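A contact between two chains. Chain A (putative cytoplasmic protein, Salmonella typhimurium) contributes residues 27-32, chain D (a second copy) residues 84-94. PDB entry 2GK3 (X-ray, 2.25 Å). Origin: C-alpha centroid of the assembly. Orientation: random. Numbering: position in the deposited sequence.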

# COMPACT_ATOMS: atom_id res chain seq x y z
N SER A 27 6.93 8.34 -3.60
CA SER A 27 8.26 7.72 -3.58
C SER A 27 9.33 8.62 -4.20
O SER A 27 9.27 8.93 -5.38
CB SER A 27 8.25 6.38 -4.29
OG SER A 27 7.40 5.47 -3.62
N LYS A 28 10.28 9.04 -3.38
CA LYS A 28 11.41 9.86 -3.83
C LYS A 28 12.69 9.06 -3.70
O LYS A 28 13.29 9.01 -2.63
CB LYS A 28 11.46 11.18 -3.04
CG LYS A 28 10.32 12.15 -3.44
CD LYS A 28 9.87 13.01 -2.30
CE LYS A 28 9.26 14.30 -2.82
NZ LYS A 28 9.02 15.27 -1.72
N GLY A 29 13.07 8.39 -4.78
CA GLY A 29 14.14 7.41 -4.77
C GLY A 29 13.77 6.21 -3.92
O GLY A 29 12.74 5.56 -4.15
N TYR A 30 14.62 5.92 -2.95
CA TYR A 30 14.48 4.76 -2.06
C TYR A 30 13.31 4.94 -1.10
O TYR A 30 12.66 3.98 -0.71
CB TYR A 30 15.78 4.58 -1.25
CG TYR A 30 15.70 3.53 -0.17
CD1 TYR A 30 16.14 2.23 -0.41
CD2 TYR A 30 15.17 3.82 1.09
CE1 TYR A 30 16.04 1.26 0.58
CE2 TYR A 30 15.07 2.86 2.07
CZ TYR A 30 15.51 1.59 1.81
OH TYR A 30 15.42 0.64 2.79
N ASP A 31 13.07 6.19 -0.71
CA ASP A 31 12.15 6.52 0.36
C ASP A 31 10.77 6.88 -0.15
O ASP A 31 10.61 7.26 -1.31
CB ASP A 31 12.67 7.73 1.12
CG ASP A 31 14.02 7.50 1.68
OD1 ASP A 31 14.12 6.68 2.63
OD2 ASP A 31 14.98 8.13 1.17
N SER A 32 9.78 6.78 0.72
CA SER A 32 8.47 7.36 0.45
C SER A 32 7.85 7.94 1.70
O SER A 32 8.20 7.57 2.81
CB SER A 32 7.50 6.37 -0.26
OG SER A 32 7.67 5.04 0.20
N SER D 84 18.19 18.30 -3.87
CA SER D 84 16.89 18.83 -3.47
C SER D 84 15.81 17.75 -3.41
O SER D 84 15.57 17.04 -4.40
CB SER D 84 16.48 19.96 -4.41
OG SER D 84 15.24 20.49 -3.98
N ASP D 85 15.16 17.61 -2.25
CA ASP D 85 14.07 16.63 -2.05
C ASP D 85 14.46 15.23 -2.42
O ASP D 85 13.71 14.51 -3.07
CB ASP D 85 12.78 17.03 -2.80
CG ASP D 85 11.65 17.43 -1.86
OD1 ASP D 85 11.56 16.86 -0.75
OD2 ASP D 85 10.82 18.28 -2.23
N ILE D 86 15.65 14.83 -2.02
CA ILE D 86 16.08 13.46 -2.20
C ILE D 86 16.89 13.11 -0.95
O ILE D 86 17.79 13.88 -0.54
CB ILE D 86 16.87 13.23 -3.53
CG1 ILE D 86 17.45 11.81 -3.57
CG2 ILE D 86 17.96 14.27 -3.69
CD1 ILE D 86 18.21 11.46 -4.83
N GLY D 87 16.58 11.97 -0.36
CA GLY D 87 17.10 11.62 0.95
C GLY D 87 18.39 10.85 0.88
O GLY D 87 18.69 10.22 -0.14
N SER D 88 19.14 10.90 1.97
CA SER D 88 20.41 10.19 2.09
C SER D 88 20.30 8.70 1.74
O SER D 88 21.24 8.17 1.17
CB SER D 88 21.00 10.37 3.49
OG SER D 88 20.04 10.01 4.45
N ASN D 89 19.17 8.04 2.08
CA ASN D 89 18.98 6.60 1.78
C ASN D 89 19.09 6.31 0.30
O ASN D 89 19.51 5.23 -0.11
CB ASN D 89 17.61 6.06 2.28
CG ASN D 89 17.52 5.91 3.79
OD1 ASN D 89 18.50 5.61 4.46
ND2 ASN D 89 16.33 6.11 4.34
N THR D 90 18.70 7.27 -0.53
CA THR D 90 18.77 7.07 -1.97
C THR D 90 20.24 6.98 -2.42
O THR D 90 20.59 6.07 -3.15
CB THR D 90 17.97 8.12 -2.76
OG1 THR D 90 16.59 8.06 -2.37
CG2 THR D 90 18.03 7.80 -4.25
N PHE D 91 21.08 7.89 -1.92
CA PHE D 91 22.52 7.85 -2.18
C PHE D 91 23.20 6.63 -1.57
O PHE D 91 24.06 6.02 -2.20
CB PHE D 91 23.20 9.11 -1.65
CG PHE D 91 22.85 10.35 -2.41
CD1 PHE D 91 21.99 11.30 -1.86
CD2 PHE D 91 23.41 10.60 -3.66
CE1 PHE D 91 21.66 12.46 -2.55
CE2 PHE D 91 23.09 11.78 -4.37
CZ PHE D 91 22.21 12.70 -3.80
N LEU D 92 22.81 6.27 -0.35
CA LEU D 92 23.50 5.19 0.36
C LEU D 92 23.01 3.79 0.01
O LEU D 92 23.78 2.82 0.14
CB LEU D 92 23.40 5.39 1.87
CG LEU D 92 24.22 6.54 2.45
CD1 LEU D 92 23.61 6.95 3.78
CD2 LEU D 92 25.72 6.12 2.57
N LEU D 93 21.74 3.67 -0.38
CA LEU D 93 21.14 2.35 -0.64
C LEU D 93 20.77 2.20 -2.12
O LEU D 93 19.61 2.02 -2.46
CB LEU D 93 19.91 2.13 0.26
CG LEU D 93 20.16 2.22 1.78
CD1 LEU D 93 18.87 2.03 2.55
CD2 LEU D 93 21.24 1.23 2.25
N GLN D 94 21.79 2.29 -2.98
CA GLN D 94 21.59 2.14 -4.42
C GLN D 94 21.19 0.70 -4.70
O GLN D 94 21.48 -0.18 -3.90
CB GLN D 94 22.86 2.56 -5.17
CG GLN D 94 23.16 4.07 -5.09
CD GLN D 94 24.55 4.43 -5.60
OE1 GLN D 94 24.95 3.98 -6.66
NE2 GLN D 94 25.28 5.24 -4.84
O HOH W 1 15.11 9.58 -0.97
O HOH W 2 16.72 9.08 3.23

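One water, water 1, sits between the two stretches with four hydrogen bonds to protein, two to each chain. It donates to Lys28(A) O (2.5 Å) and to Asp31(A) OD2 (2.6 Å), and accepts from Gly87(D) N (2.9 Å) and Thr90(D) OG1 (2.5 Å). The example illustrates a general principle: where a tight turn meets the start of a helix, a water can link backbone and side-chain polar groups of both chains.

The turn is type II', running from Lys28(A) to Asp31(A). Gly29(A) occupies its positive-phi position, which favours glycine, and packs so closely that an ideal CB would lie 2.2 Å from Thr90(D) OG1. Gly87(D) is similarly confined, since a CB there would come within 2.9 Å of Asp31(A) OD2.

Thr90(D) serves both water and turn. Its OG1 gives its proton to water 1 and accepts one from Tyr30(A) N at 3.0 Å, with a nearly straight angle of 164°. Beside it, Asn89(D), its chi1 in the m rotamer, sends ND2 to Asp31(A) OD1 (2.9 Å, 175°). The carboxylate is thus shared: OD1 takes the amide, while OD2 receives a proton from water 1 and lies 2.9 Å from water 2, which accepts from Asn89(D) N at 2.9 Å.

Apolar packing falls to Tyr30(A), which has the largest area covered here, 88 of the 420 Å² buried in total. Its t rotamer lays the ring against the helix, and Leu93(D), just past the helical residues, places CD1 over one face, 3.7 Å from the ring centroid, in a CH-pi contact. At the far end of the contact, the long side chain of Lys28(A) reaches Asp85(D), where NZ and OD1, 3.1 Å apart, form a salt bridge whose hydrogen bond is weak.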